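Local coordinates for protein probable ribosomal RNA small subunit methyltransferase (Thermus thermophilus, PDB 3DMH) that methylates N2 of a specific guanosine in 16S ribosomal RNA, taking the methyl group from S-adenosylmethionine, at residues A152-Y158 with L172-K177; T41-F45 with R130-Y136; A222-R226 with Q358-V362; V232-Q236 with L251-E257. One frame throughout, in Å; residues are numbered along the deposited sequence.

In the fold
Two seven-stranded mixed sheets with the same strand order, in successive halves of the chain, each carry two of the four contacts. From the N terminus, interaction 2 closes first, tying the loop after helix 33-41 to the start of strand 133-140. Interaction 1 follows in series, folding the end of helix 145-156 onto the end of strand 168-174, which pairs with strand 133-140 through backbone bonds such as Leu135 N to Leu173 O. In the methyltransferase domain, interaction 3 joins helix 214-227 to edge strand 358-362, and interaction 4 is nested inside that long loop. The latter two touch through Leu223, packed on Val232 and Leu251; about 42 Å separates the nearest atoms of interactions 1 and 3.

Interaction 1: A152-Y158 with L172-K177; sequences ARALLGY and LLEKEK
Leu156 is the tight point of this contact, its two methyl branches divided between two alternate residues of the other segment, Leu173 and Lys175. CD1 lies 3.9 Å from Leu173 CB, and CD2 rests on Lys175 CB at 3.8 Å, the side chains crossing at about a right angle in both pairs. Leu173 reaches back to the helix, its CD2 3.7 Å from Ala152 CB and also against Arg153 CG. Replacing Leu156 with an alanine would probably open a gap over Leu173 CB and Lys175 CB where both methyl branches now sit. This is a helix packed on the antiparallel side of a Rossmann-like sheet: helix 145-156 lies against strand 168-174, and Gly157, with positive phi, turns the chain out of the helix. A CB on Gly157 would collide with Glu176 OE2 and Glu174 O. The solvent side is polar and looser. Glu176 N donates to Leu156 O (2.7 Å), while Glu176 OE2 takes Tyr158 N nearly head-on along its C-O bond at 2.8 Å. Lys177, bent at chi3 (75°), curls back so that NZ reaches Ala154 O at 2.8 Å, and a water bridges Leu155 O and Lys177 O.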
loop_
_atom_site.group_PDB
_atom_site.type_symbol
_atom_site.label_atom_id
_atom_site.label_comp_id
_atom_site.label_asym_id
_atom_site.label_seq_id
_atom_site.Cartn_x
_atom_site.Cartn_y
_atom_site.Cartn_z
ATOM N N ALA A 152 4.974 -17.103 15.498
ATOM C CA ALA A 152 4.154 -18.088 14.790
ATOM C C ALA A 152 4.156 -19.435 15.514
ATOM O O ALA A 152 3.107 -20.053 15.676
ATOM C CB ALA A 152 4.619 -18.251 13.341
ATOM N N ARG A 153 5.330 -19.864 15.964
ATOM C CA ARG A 153 5.452 -21.133 16.681
ATOM C C ARG A 153 4.665 -21.105 17.987
ATOM O O ARG A 153 4.026 -22.093 18.345
ATOM C CB ARG A 153 6.921 -21.491 16.947
ATOM C CG ARG A 153 7.631 -22.116 15.760
ATOM C CD ARG A 153 9.094 -22.403 16.057
ATOM N NE ARG A 153 9.831 -21.191 16.408
ATOM C CZ ARG A 153 11.081 -21.178 16.863
ATOM N NH1 ARG A 153 11.752 -22.316 17.010
ATOM N NH2 ARG A 153 11.663 -20.026 17.170
ATOM N N ALA A 154 4.702 -19.966 18.681
ATOM C CA ALA A 154 3.930 -19.776 19.910
ATOM C C ALA A 154 2.429 -19.784 19.630
ATOM O O ALA A 154 1.641 -20.319 20.405
ATOM C CB ALA A 154 4.338 -18.487 20.603
ATOM N N LEU A 155 2.039 -19.200 18.498
ATOM C CA LEU A 155 0.625 -19.134 18.132
ATOM C C LEU A 155 0.034 -20.482 17.718
ATOM O O LEU A 155 -1.144 -20.740 17.986
ATOM C CB LEU A 155 0.407 -18.112 17.006
ATOM C CG LEU A 155 0.491 -16.624 17.360
ATOM C CD1 LEU A 155 0.553 -15.795 16.082
ATOM C CD2 LEU A 155 -0.683 -16.194 18.229
ATOM N N LEU A 156 0.844 -21.315 17.049
ATOM C CA LEU A 156 0.370 -22.530 16.355
ATOM C C LEU A 156 0.795 -23.870 16.969
ATOM O O LEU A 156 -0.064 -24.726 17.234
ATOM C CB LEU A 156 0.835 -22.523 14.890
ATOM C CG LEU A 156 0.214 -21.442 14.017
ATOM C CD1 LEU A 156 1.140 -21.138 12.841
ATOM C CD2 LEU A 156 -1.156 -21.872 13.542
ATOM N N GLY A 157 2.113 -24.057 17.126
ATOM C CA GLY A 157 2.727 -25.361 17.490
ATOM C C GLY A 157 4.073 -25.618 16.807
ATOM O O GLY A 157 4.875 -24.684 16.639
ATOM N N TYR A 158 4.321 -26.866 16.394
ATOM C CA TYR A 158 5.594 -27.251 15.758
ATOM C C TYR A 158 5.824 -26.431 14.501
ATOM O O TYR A 158 4.964 -26.363 13.620
ATOM C CB TYR A 158 5.623 -28.746 15.420
ATOM C CG TYR A 158 6.810 -29.275 14.599
ATOM C CD1 TYR A 158 8.009 -29.668 15.214
ATOM C CD2 TYR A 158 6.702 -29.431 13.211
ATOM C CE1 TYR A 158 9.089 -30.194 14.464
ATOM C CE2 TYR A 158 7.762 -29.950 12.452
ATOM C CZ TYR A 158 8.952 -30.328 13.078
ATOM O OH TYR A 158 9.986 -30.843 12.308
ATOM N N LEU A 172 7.649 -24.136 7.829
ATOM C CA LEU A 172 6.353 -24.795 7.818
ATOM C C LEU A 172 5.920 -25.045 9.259
ATOM O O LEU A 172 6.718 -25.531 10.077
ATOM C CB LEU A 172 6.427 -26.099 7.023
ATOM C CG LEU A 172 5.121 -26.865 6.786
ATOM C CD1 LEU A 172 4.050 -25.991 6.109
ATOM C CD2 LEU A 172 5.410 -28.104 5.948
ATOM N N LEU A 173 4.673 -24.694 9.559
ATOM C CA LEU A 173 4.112 -24.848 10.911
ATOM C C LEU A 173 2.754 -25.541 10.916
ATOM O O LEU A 173 2.034 -25.512 9.917
ATOM C CB LEU A 173 3.988 -23.482 11.611
ATOM C CG LEU A 173 5.222 -22.578 11.741
ATOM C CD1 LEU A 173 5.282 -21.535 10.619
ATOM C CD2 LEU A 173 5.202 -21.876 13.077
ATOM N N GLU A 174 2.416 -26.152 12.058
ATOM C CA GLU A 174 1.154 -26.876 12.230
ATOM C C GLU A 174 0.303 -26.231 13.327
ATOM O O GLU A 174 0.814 -25.926 14.406
ATOM C CB GLU A 174 1.442 -28.338 12.604
ATOM C CG GLU A 174 0.208 -29.206 12.656
ATOM C CD GLU A 174 0.512 -30.671 12.967
ATOM O OE1 GLU A 174 1.599 -31.161 12.586
ATOM O OE2 GLU A 174 -0.343 -31.334 13.583
ATOM N N LYS A 175 -0.991 -26.050 13.062
ATOM C CA LYS A 175 -1.919 -25.575 14.093
ATOM C C LYS A 175 -2.225 -26.727 15.046
ATOM O O LYS A 175 -2.875 -27.707 14.672
ATOM C CB LYS A 175 -3.215 -25.031 13.486
ATOM C CG LYS A 175 -4.123 -24.353 14.518
ATOM C CD LYS A 175 -5.309 -23.674 13.862
ATOM C CE LYS A 175 -6.304 -23.178 14.884
ATOM N NZ LYS A 175 -7.395 -22.387 14.255
ATOM N N GLU A 176 -1.744 -26.594 16.274
ATOM C CA GLU A 176 -1.912 -27.642 17.290
ATOM C C GLU A 176 -2.738 -27.136 18.472
ATOM O O GLU A 176 -3.120 -27.906 19.379
ATOM C CB GLU A 176 -0.543 -28.152 17.761
ATOM C CG GLU A 176 0.298 -28.812 16.673
ATOM C CD GLU A 176 1.508 -29.549 17.224
ATOM O OE1 GLU A 176 1.337 -30.689 17.692
ATOM O OE2 GLU A 176 2.628 -28.997 17.188
ATOM N N LYS A 177 -3.009 -25.837 18.455
ATOM C CA LYS A 177 -3.714 -25.161 19.535
ATOM C C LYS A 177 -4.709 -24.135 18.999
ATOM O O LYS A 177 -4.620 -23.702 17.842
ATOM C CB LYS A 177 -2.717 -24.474 20.481
ATOM C CG LYS A 177 -2.184 -23.147 19.955
ATOM C CD LYS A 177 -1.191 -22.505 20.906
ATOM C CE LYS A 177 0.157 -23.203 20.860
ATOM N NZ LYS A 177 1.052 -22.612 21.887
HETATM O O HOH W 1 -3.842 -21.371 16.534
#

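Interaction 2: T41-F45 with R130-Y136; sequences TVEPF and RMGGRLY
Phe45 lays its ring over the extended side chain of Arg134, with CD of the arginine 3.6 Å from the ring centroid and only 4° off the ring normal. This is a CH-pi contact over the face, and the guanidinium continues it: its plane is 11° from that of the ring, and NE comes within 3.4 Å of Phe45 CE1. The two flat groups thus lie nearly parallel, the guanidinium face over CE1 at the ring's rim. The contact joins the start of strand 133-140, a strand inside the Rossmann-like N-terminal sheet between 102-108 and 168-174, to the loop leading from helix 33-41 to strand 48-51. With CG of Phe45 anti to the backbone N (chi1 178°), the ring extends toward the start of the strand. There Arg130 NH2 approaches Phe45 CE2 at 3.5 Å, with the ring and guanidinium planes moderately inclined. Arg130 sits at the head of a type II turn ending at Gly133; its NE forms a salt bridge with Asp103, and its NH1 donates to Met131 O, which gives the guanidinium two polar holds beside the ring. Two residues further along the strand from Arg134, Tyr136 points to the same side and meets the beginning of the loop. Val42 CG1 stands over one face of the tyrosine ring, 4.0 Å from its centroid and displaced toward the rim, while Thr41 CG2 touches CE1. Leu104 and Leu172, on the two neighbouring strands, also pack on Tyr136. At the far end of this ring the phenol oxygen accepts a backbone bond, Glu43 N lying 3.1 Å from Tyr136 OH.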
loop_
_atom_site.group_PDB
_atom_site.type_symbol
_atom_site.label_atom_id
_atom_site.label_comp_id
_atom_site.label_asym_id
_atom_site.label_seq_id
_atom_site.Cartn_x
_atom_site.Cartn_y
_atom_site.Cartn_z
ATOM N N THR A 41 9.270 -23.788 -2.688
ATOM C CA THR A 41 9.093 -24.582 -1.458
ATOM C C THR A 41 7.678 -25.128 -1.270
ATOM O O THR A 41 7.501 -26.280 -0.831
ATOM C CB THR A 41 9.510 -23.769 -0.206
ATOM O OG1 THR A 41 10.843 -23.273 -0.379
ATOM C CG2 THR A 41 9.466 -24.619 1.071
ATOM N N VAL A 42 6.671 -24.308 -1.574
ATOM C CA VAL A 42 5.297 -24.684 -1.206
ATOM C C VAL A 42 4.812 -25.955 -1.917
ATOM O O VAL A 42 5.009 -26.126 -3.127
ATOM C CB VAL A 42 4.298 -23.551 -1.449
ATOM C CG1 VAL A 42 4.645 -22.358 -0.589
ATOM C CG2 VAL A 42 4.308 -23.157 -2.906
ATOM N N GLU A 43 4.177 -26.830 -1.135
ATOM C CA GLU A 43 3.597 -28.083 -1.616
ATOM C C GLU A 43 2.147 -28.155 -1.145
ATOM O O GLU A 43 1.827 -27.655 -0.066
ATOM C CB GLU A 43 4.340 -29.282 -1.009
ATOM C CG GLU A 43 5.857 -29.218 -1.102
ATOM C CD GLU A 43 6.396 -29.935 -2.308
ATOM O OE1 GLU A 43 5.663 -30.781 -2.870
ATOM O OE2 GLU A 43 7.558 -29.666 -2.690
ATOM N N PRO A 44 1.261 -28.772 -1.948
ATOM C CA PRO A 44 -0.125 -28.931 -1.506
ATOM C C PRO A 44 -0.271 -29.678 -0.180
ATOM O O PRO A 44 0.492 -30.619 0.121
ATOM C CB PRO A 44 -0.775 -29.732 -2.639
ATOM C CG PRO A 44 0.043 -29.425 -3.825
ATOM C CD PRO A 44 1.462 -29.293 -3.316
ATOM N N PHE A 45 -1.257 -29.245 0.596
ATOM C CA PHE A 45 -1.652 -29.930 1.817
ATOM C C PHE A 45 -3.145 -29.710 1.995
ATOM O O PHE A 45 -3.584 -28.579 2.126
ATOM C CB PHE A 45 -0.897 -29.366 3.025
ATOM C CG PHE A 45 -1.294 -29.997 4.324
ATOM C CD1 PHE A 45 -0.784 -31.239 4.677
ATOM C CD2 PHE A 45 -2.200 -29.375 5.183
ATOM C CE1 PHE A 45 -1.147 -31.847 5.869
ATOM C CE2 PHE A 45 -2.570 -29.983 6.377
ATOM C CZ PHE A 45 -2.040 -31.207 6.724
ATOM N N ARG A 130 -8.013 -24.601 9.988
ATOM C CA ARG A 130 -8.641 -25.645 10.799
ATOM C C ARG A 130 -7.599 -26.206 11.754
ATOM O O ARG A 130 -6.403 -26.050 11.545
ATOM C CB ARG A 130 -9.167 -26.779 9.910
ATOM C CG ARG A 130 -8.063 -27.587 9.221
ATOM C CD ARG A 130 -8.566 -28.888 8.650
ATOM N NE ARG A 130 -7.566 -29.578 7.826
ATOM C CZ ARG A 130 -6.613 -30.389 8.294
ATOM N NH1 ARG A 130 -6.493 -30.616 9.599
ATOM N NH2 ARG A 130 -5.779 -30.985 7.449
ATOM N N MET A 131 -8.041 -26.900 12.795
ATOM C CA MET A 131 -7.090 -27.610 13.630
ATOM C C MET A 131 -6.327 -28.621 12.778
ATOM O O MET A 131 -6.934 -29.346 11.986
ATOM C CB MET A 131 -7.831 -28.330 14.756
ATOM C CG MET A 131 -6.936 -28.860 15.887
ATOM S SD MET A 131 -5.926 -27.599 16.704
ATOM C CE MET A 131 -7.140 -26.414 17.253
ATOM N N GLY A 132 -5.004 -28.659 12.933
ATOM C CA GLY A 132 -4.162 -29.567 12.143
ATOM C C GLY A 132 -3.736 -29.007 10.789
ATOM O O GLY A 132 -2.977 -29.643 10.059
ATOM N N GLY A 133 -4.243 -27.823 10.452
ATOM C CA GLY A 133 -3.841 -27.097 9.234
ATOM C C GLY A 133 -2.398 -26.656 9.315
ATOM O O GLY A 133 -1.806 -26.682 10.379
ATOM N N ARG A 134 -1.831 -26.218 8.188
ATOM C CA ARG A 134 -0.415 -25.835 8.161
ATOM C C ARG A 134 -0.185 -24.437 7.580
ATOM O O ARG A 134 -0.981 -23.945 6.785
ATOM C CB ARG A 134 0.401 -26.854 7.366
ATOM C CG ARG A 134 0.441 -28.221 8.054
ATOM C CD ARG A 134 1.176 -29.231 7.209
ATOM N NE ARG A 134 1.196 -30.527 7.873
ATOM C CZ ARG A 134 1.826 -31.598 7.402
ATOM N NH1 ARG A 134 2.485 -31.537 6.251
ATOM N NH2 ARG A 134 1.790 -32.736 8.082
ATOM N N LEU A 135 0.915 -23.817 7.993
ATOM C CA LEU A 135 1.262 -22.464 7.559
ATOM C C LEU A 135 2.671 -22.460 6.988
ATOM O O LEU A 135 3.624 -22.876 7.655
ATOM C CB LEU A 135 1.181 -21.483 8.736
ATOM C CG LEU A 135 1.794 -20.091 8.545
ATOM C CD1 LEU A 135 1.072 -19.272 7.459
ATOM C CD2 LEU A 135 1.807 -19.298 9.863
ATOM N N TYR A 136 2.802 -21.990 5.750
ATOM C CA TYR A 136 4.111 -21.677 5.185
ATOM C C TYR A 136 4.375 -20.222 5.481
ATOM O O TYR A 136 3.579 -19.362 5.097
ATOM C CB TYR A 136 4.124 -21.851 3.660
ATOM C CG TYR A 136 4.337 -23.260 3.203
ATOM C CD1 TYR A 136 5.608 -23.848 3.231
ATOM C CD2 TYR A 136 3.275 -24.017 2.732
ATOM C CE1 TYR A 136 5.805 -25.160 2.804
ATOM C CE2 TYR A 136 3.453 -25.332 2.307
ATOM C CZ TYR A 136 4.712 -25.899 2.343
ATOM O OH TYR A 136 4.873 -27.198 1.904
#

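Interaction 3: A222-R226 with Q358-V362; sequences ALQER and QTLKV
Lys361 turns at chi2 (-79°) after placing CG beside its backbone N, and this bend carries the rest of its extended chain across Ala222 to the acid one helical turn further on. CG passes 3.9 Å from Ala222 CB, and NZ ends 2.8 Å from Glu225 OE1 in a salt bridge. The ammonium meets that oxygen on the syn side, 20° out of the carboxylate plane, the two side chains crossing at about a right angle. A methionine in place of Lys361 would probably leave the Glu225 carboxylate without its cationic mate on this strand. Arg226, also bent at chi2 (95°), makes the second polar link: NH1 lies 3.3 Å from Gln358 OE1, a long bond whose donor stands above the carbonyl plane, with guanidinium and amide planes steeply inclined. Phe369, on the adjacent strand, receives the same arginine in a cation-pi contact. Between the polar pairs Leu360 brings CD1 to 4.2 Å from Ala222 CB. Leu360 and Lys361 both face Val367 in a classic beta bulge, which lets consecutive residues turn their side chains toward the helix. Helix 214-227 thus covers the antiparallel edge of the seven-stranded sheet characteristic of Rossmann-fold methyltransferases.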
loop_
_atom_site.group_PDB
_atom_site.type_symbol
_atom_site.label_atom_id
_atom_site.label_comp_id
_atom_site.label_asym_id
_atom_site.label_seq_id
_atom_site.Cartn_x
_atom_site.Cartn_y
_atom_site.Cartn_z
ATOM N N ALA A 222 3.039 25.403 2.768
ATOM C CA ALA A 222 3.421 26.017 1.496
ATOM C C ALA A 222 2.177 26.321 0.659
ATOM O O ALA A 222 2.078 27.383 0.040
ATOM C CB ALA A 222 4.364 25.110 0.720
ATOM N N LEU A 223 1.239 25.375 0.666
ATOM C CA LEU A 223 -0.015 25.504 -0.065
ATOM C C LEU A 223 -0.830 26.680 0.438
ATOM O O LEU A 223 -1.245 27.528 -0.353
ATOM C CB LEU A 223 -0.829 24.198 0.020
ATOM C CG LEU A 223 -2.129 24.108 -0.792
ATOM C CD1 LEU A 223 -2.356 22.676 -1.242
ATOM C CD2 LEU A 223 -3.334 24.620 0.000
ATOM N N GLN A 224 -1.037 26.747 1.754
ATOM C CA GLN A 224 -1.827 27.838 2.323
ATOM C C GLN A 224 -1.162 29.202 2.110
ATOM O O GLN A 224 -1.848 30.199 1.877
ATOM C CB GLN A 224 -2.147 27.622 3.804
ATOM C CG GLN A 224 -2.983 28.776 4.384
ATOM C CD GLN A 224 -3.729 28.440 5.657
ATOM O OE1 GLN A 224 -3.360 28.891 6.742
ATOM N NE2 GLN A 224 -4.800 27.666 5.531
ATOM N N GLU A 225 0.166 29.244 2.170
ATOM C CA GLU A 225 0.889 30.507 1.956
ATOM C C GLU A 225 0.746 30.976 0.510
ATOM O O GLU A 225 0.587 32.173 0.248
ATOM C CB GLU A 225 2.369 30.370 2.318
ATOM C CG GLU A 225 2.634 30.277 3.814
ATOM C CD GLU A 225 4.075 29.936 4.154
ATOM O OE1 GLU A 225 4.891 29.715 3.229
ATOM O OE2 GLU A 225 4.391 29.893 5.364
ATOM N N ARG A 226 0.796 30.024 -0.417
ATOM C CA ARG A 226 0.710 30.303 -1.844
ATOM C C ARG A 226 -0.706 30.698 -2.274
ATOM O O ARG A 226 -0.883 31.692 -2.988
ATOM C CB ARG A 226 1.196 29.077 -2.628
ATOM C CG ARG A 226 1.029 29.144 -4.141
ATOM C CD ARG A 226 2.280 29.643 -4.818
ATOM N NE ARG A 226 2.044 29.948 -6.226
ATOM C CZ ARG A 226 2.980 30.366 -7.072
ATOM N NH1 ARG A 226 4.235 30.517 -6.661
ATOM N NH2 ARG A 226 2.662 30.629 -8.335
ATOM N N GLN A 358 8.719 25.658 -9.419
ATOM C CA GLN A 358 9.257 26.519 -8.375
ATOM C C GLN A 358 9.520 25.681 -7.130
ATOM O O GLN A 358 8.900 24.628 -6.946
ATOM C CB GLN A 358 8.279 27.653 -8.058
ATOM C CG GLN A 358 7.919 28.508 -9.279
ATOM C CD GLN A 358 6.978 29.641 -8.943
ATOM O OE1 GLN A 358 7.202 30.386 -7.990
ATOM N NE2 GLN A 358 5.920 29.785 -9.732
ATOM N N THR A 359 10.461 26.137 -6.311
ATOM C CA THR A 359 10.766 25.514 -5.037
ATOM C C THR A 359 10.246 26.428 -3.946
ATOM O O THR A 359 10.795 27.518 -3.713
ATOM C CB THR A 359 12.279 25.278 -4.855
ATOM O OG1 THR A 359 12.780 24.532 -5.973
ATOM C CG2 THR A 359 12.559 24.521 -3.560
ATOM N N LEU A 360 9.173 25.999 -3.294
ATOM C CA LEU A 360 8.507 26.842 -2.298
ATOM C C LEU A 360 9.119 26.716 -0.910
ATOM O O LEU A 360 9.050 27.645 -0.108
ATOM C CB LEU A 360 7.007 26.523 -2.236
ATOM C CG LEU A 360 6.236 26.484 -3.563
ATOM C CD1 LEU A 360 4.776 26.191 -3.320
ATOM C CD2 LEU A 360 6.385 27.799 -4.332
ATOM N N LYS A 361 9.703 25.553 -0.628
ATOM C CA LYS A 361 10.341 25.285 0.654
ATOM C C LYS A 361 11.522 24.364 0.405
ATOM O O LYS A 361 11.423 23.448 -0.415
ATOM C CB LYS A 361 9.382 24.566 1.613
ATOM C CG LYS A 361 8.060 25.270 1.921
ATOM C CD LYS A 361 8.228 26.374 2.951
ATOM C CE LYS A 361 6.938 27.155 3.111
ATOM N NZ LYS A 361 7.084 28.211 4.139
ATOM N N VAL A 362 12.636 24.601 1.102
ATOM C CA VAL A 362 13.665 23.568 1.209
ATOM C C VAL A 362 14.415 23.616 2.544
ATOM O O VAL A 362 15.206 24.532 2.825
ATOM C CB VAL A 362 14.599 23.477 -0.040
ATOM C CG1 VAL A 362 15.512 24.686 -0.158
ATOM C CG2 VAL A 362 15.383 22.135 -0.046
#

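Interaction 4: V232-Q236 with L251-E257; sequences VRGRQ and LARMGAE
Val232 points into the opposite segment and splits its two methyl groups between the helix end and the residues beyond it. CG1 is wedged between Met254 CB and Ala256 CB; the latter lies at 3.4 Å, tighter than usual for two carbons. CG2 meets Leu251 CD2 at 4.0 Å, the valine crossing both Leu251 and Met254 at about a right angle. Both segments belong to the Rossmann-fold methyltransferase domain, where they lead into the neighbouring parallel strands 236-240 and 257-262. Helix 248-253 closes in a Schellman motif, with Gly255 at positive phi and two bonds back into the last turn, Gly255 N to Ala252 O and Ala256 N to Leu251 O. Leu223 of helix 214-227 packs on both Val232 and Leu251.

Outside this apolar cluster, Arg233 lies across the helix end. With its chain bent at chi3 (-58°), the guanidinium sets one face over Met254 O, which is 3.6 Å above its plane and has no hydrogen-bond partner in the model. Arg233 NE is held by a salt bridge to Glu230. A CB on Gly255 would collide with Arg233 NH1, so the glycine serves both the helix ending and the arginine beside it. The backbones join at two points: Gly234 N donates to Gly255 O at 2.8 Å, and the parallel pairing opens where Glu257 N donates to Arg235 O, also at 2.8 Å.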
loop_
_atom_site.group_PDB
_atom_site.type_symbol
_atom_site.label_atom_id
_atom_site.label_comp_id
_atom_site.label_asym_id
_atom_site.label_seq_id
_atom_site.Cartn_x
_atom_site.Cartn_y
_atom_site.Cartn_z
ATOM N N VAL A 232 -8.598 27.361 -1.675
ATOM C CA VAL A 232 -8.905 25.961 -1.877
ATOM C C VAL A 232 -10.418 25.697 -1.889
ATOM O O VAL A 232 -10.879 24.723 -2.475
ATOM C CB VAL A 232 -8.130 25.088 -0.850
ATOM C CG1 VAL A 232 -8.970 23.974 -0.314
ATOM C CG2 VAL A 232 -6.841 24.568 -1.473
ATOM N N ARG A 233 -11.196 26.583 -1.268
ATOM C CA ARG A 233 -12.643 26.396 -1.206
ATOM C C ARG A 233 -13.261 26.249 -2.597
ATOM O O ARG A 233 -12.967 27.028 -3.511
ATOM C CB ARG A 233 -13.318 27.532 -0.421
ATOM C CG ARG A 233 -14.797 27.280 -0.108
ATOM C CD ARG A 233 -15.379 28.293 0.897
ATOM N NE ARG A 233 -14.651 28.305 2.169
ATOM C CZ ARG A 233 -14.714 27.345 3.093
ATOM N NH1 ARG A 233 -15.469 26.264 2.909
ATOM N NH2 ARG A 233 -14.005 27.464 4.207
ATOM N N GLY A 234 -14.105 25.231 -2.743
ATOM C CA GLY A 234 -14.837 24.990 -3.984
ATOM C C GLY A 234 -14.022 24.417 -5.135
ATOM O O GLY A 234 -14.563 24.199 -6.225
ATOM N N ARG A 235 -12.728 24.188 -4.900
ATOM C CA ARG A 235 -11.817 23.635 -5.909
ATOM C C ARG A 235 -11.836 22.111 -5.860
ATOM O O ARG A 235 -12.024 21.515 -4.795
ATOM C CB ARG A 235 -10.366 24.128 -5.709
ATOM C CG ARG A 235 -10.186 25.651 -5.663
ATOM C CD ARG A 235 -10.525 26.327 -6.962
ATOM N NE ARG A 235 -10.429 27.777 -6.831
ATOM C CZ ARG A 235 -9.329 28.485 -7.073
ATOM N NH1 ARG A 235 -8.213 27.874 -7.466
ATOM N NH2 ARG A 235 -9.350 29.806 -6.924
ATOM N N GLN A 236 -11.626 21.496 -7.017
ATOM C CA GLN A 236 -11.486 20.042 -7.127
ATOM C C GLN A 236 -10.029 19.648 -6.908
ATOM O O GLN A 236 -9.143 20.108 -7.627
ATOM C CB GLN A 236 -12.009 19.568 -8.483
ATOM C CG GLN A 236 -13.523 19.699 -8.589
ATOM C CD GLN A 236 -14.036 19.510 -10.000
ATOM O OE1 GLN A 236 -13.291 19.642 -10.970
ATOM N NE2 GLN A 236 -15.324 19.213 -10.123
ATOM N N LEU A 251 -7.571 19.637 3.600
ATOM C CA LEU A 251 -8.082 20.226 2.362
ATOM C C LEU A 251 -9.615 20.165 2.266
ATOM O O LEU A 251 -10.242 21.109 1.765
ATOM C CB LEU A 251 -7.400 19.622 1.132
ATOM C CG LEU A 251 -5.908 19.984 1.020
ATOM C CD1 LEU A 251 -5.247 19.095 -0.021
ATOM C CD2 LEU A 251 -5.678 21.477 0.710
ATOM N N ALA A 252 -10.217 19.082 2.765
ATOM C CA ALA A 252 -11.688 18.972 2.825
ATOM C C ALA A 252 -12.247 19.992 3.801
ATOM O O ALA A 252 -13.262 20.642 3.524
ATOM C CB ALA A 252 -12.127 17.570 3.231
ATOM N N ARG A 253 -11.572 20.128 4.942
ATOM C CA ARG A 253 -11.974 21.118 5.956
ATOM C C ARG A 253 -11.928 22.548 5.404
ATOM O O ARG A 253 -12.777 23.379 5.745
ATOM C CB ARG A 253 -11.112 20.978 7.219
ATOM C CG ARG A 253 -11.425 21.934 8.397
ATOM C CD ARG A 253 -12.840 21.801 8.929
ATOM N NE ARG A 253 -13.163 20.484 9.485
ATOM C CZ ARG A 253 -12.717 20.005 10.646
ATOM N NH1 ARG A 253 -11.886 20.718 11.405
ATOM N NH2 ARG A 253 -13.109 18.798 11.048
ATOM N N MET A 254 -10.958 22.807 4.534
ATOM C CA MET A 254 -10.806 24.103 3.870
ATOM C C MET A 254 -11.825 24.320 2.746
ATOM O O MET A 254 -11.835 25.381 2.120
ATOM C CB MET A 254 -9.376 24.292 3.341
ATOM C CG MET A 254 -8.270 24.320 4.405
ATOM S SD MET A 254 -6.595 24.174 3.714
ATOM C CE MET A 254 -6.306 25.837 3.124
ATOM N N GLY A 255 -12.682 23.334 2.496
ATOM C CA GLY A 255 -13.799 23.497 1.557
ATOM C C GLY A 255 -13.552 22.986 0.146
ATOM O O GLY A 255 -14.350 23.255 -0.764
ATOM N N ALA A 256 -12.442 22.276 -0.046
ATOM C CA ALA A 256 -12.142 21.648 -1.323
ATOM C C ALA A 256 -13.038 20.436 -1.527
ATOM O O ALA A 256 -13.471 19.794 -0.553
ATOM C CB ALA A 256 -10.677 21.213 -1.365
ATOM N N GLU A 257 -13.300 20.110 -2.789
ATOM C CA GLU A 257 -13.967 18.860 -3.151
ATOM C C GLU A 257 -12.890 17.838 -3.514
ATOM O O GLU A 257 -12.405 17.812 -4.646
ATOM C CB GLU A 257 -14.945 19.098 -4.307
ATOM C CG GLU A 257 -15.899 20.268 -4.037
ATOM C CD GLU A 257 -16.858 20.579 -5.180
ATOM O OE1 GLU A 257 -16.969 19.783 -6.135
ATOM O OE2 GLU A 257 -17.519 21.637 -5.113
HETATM O O HOH W 2 -15.476 23.647 5.139
HETATM O O HOH W 3 -17.790 24.051 -6.737
#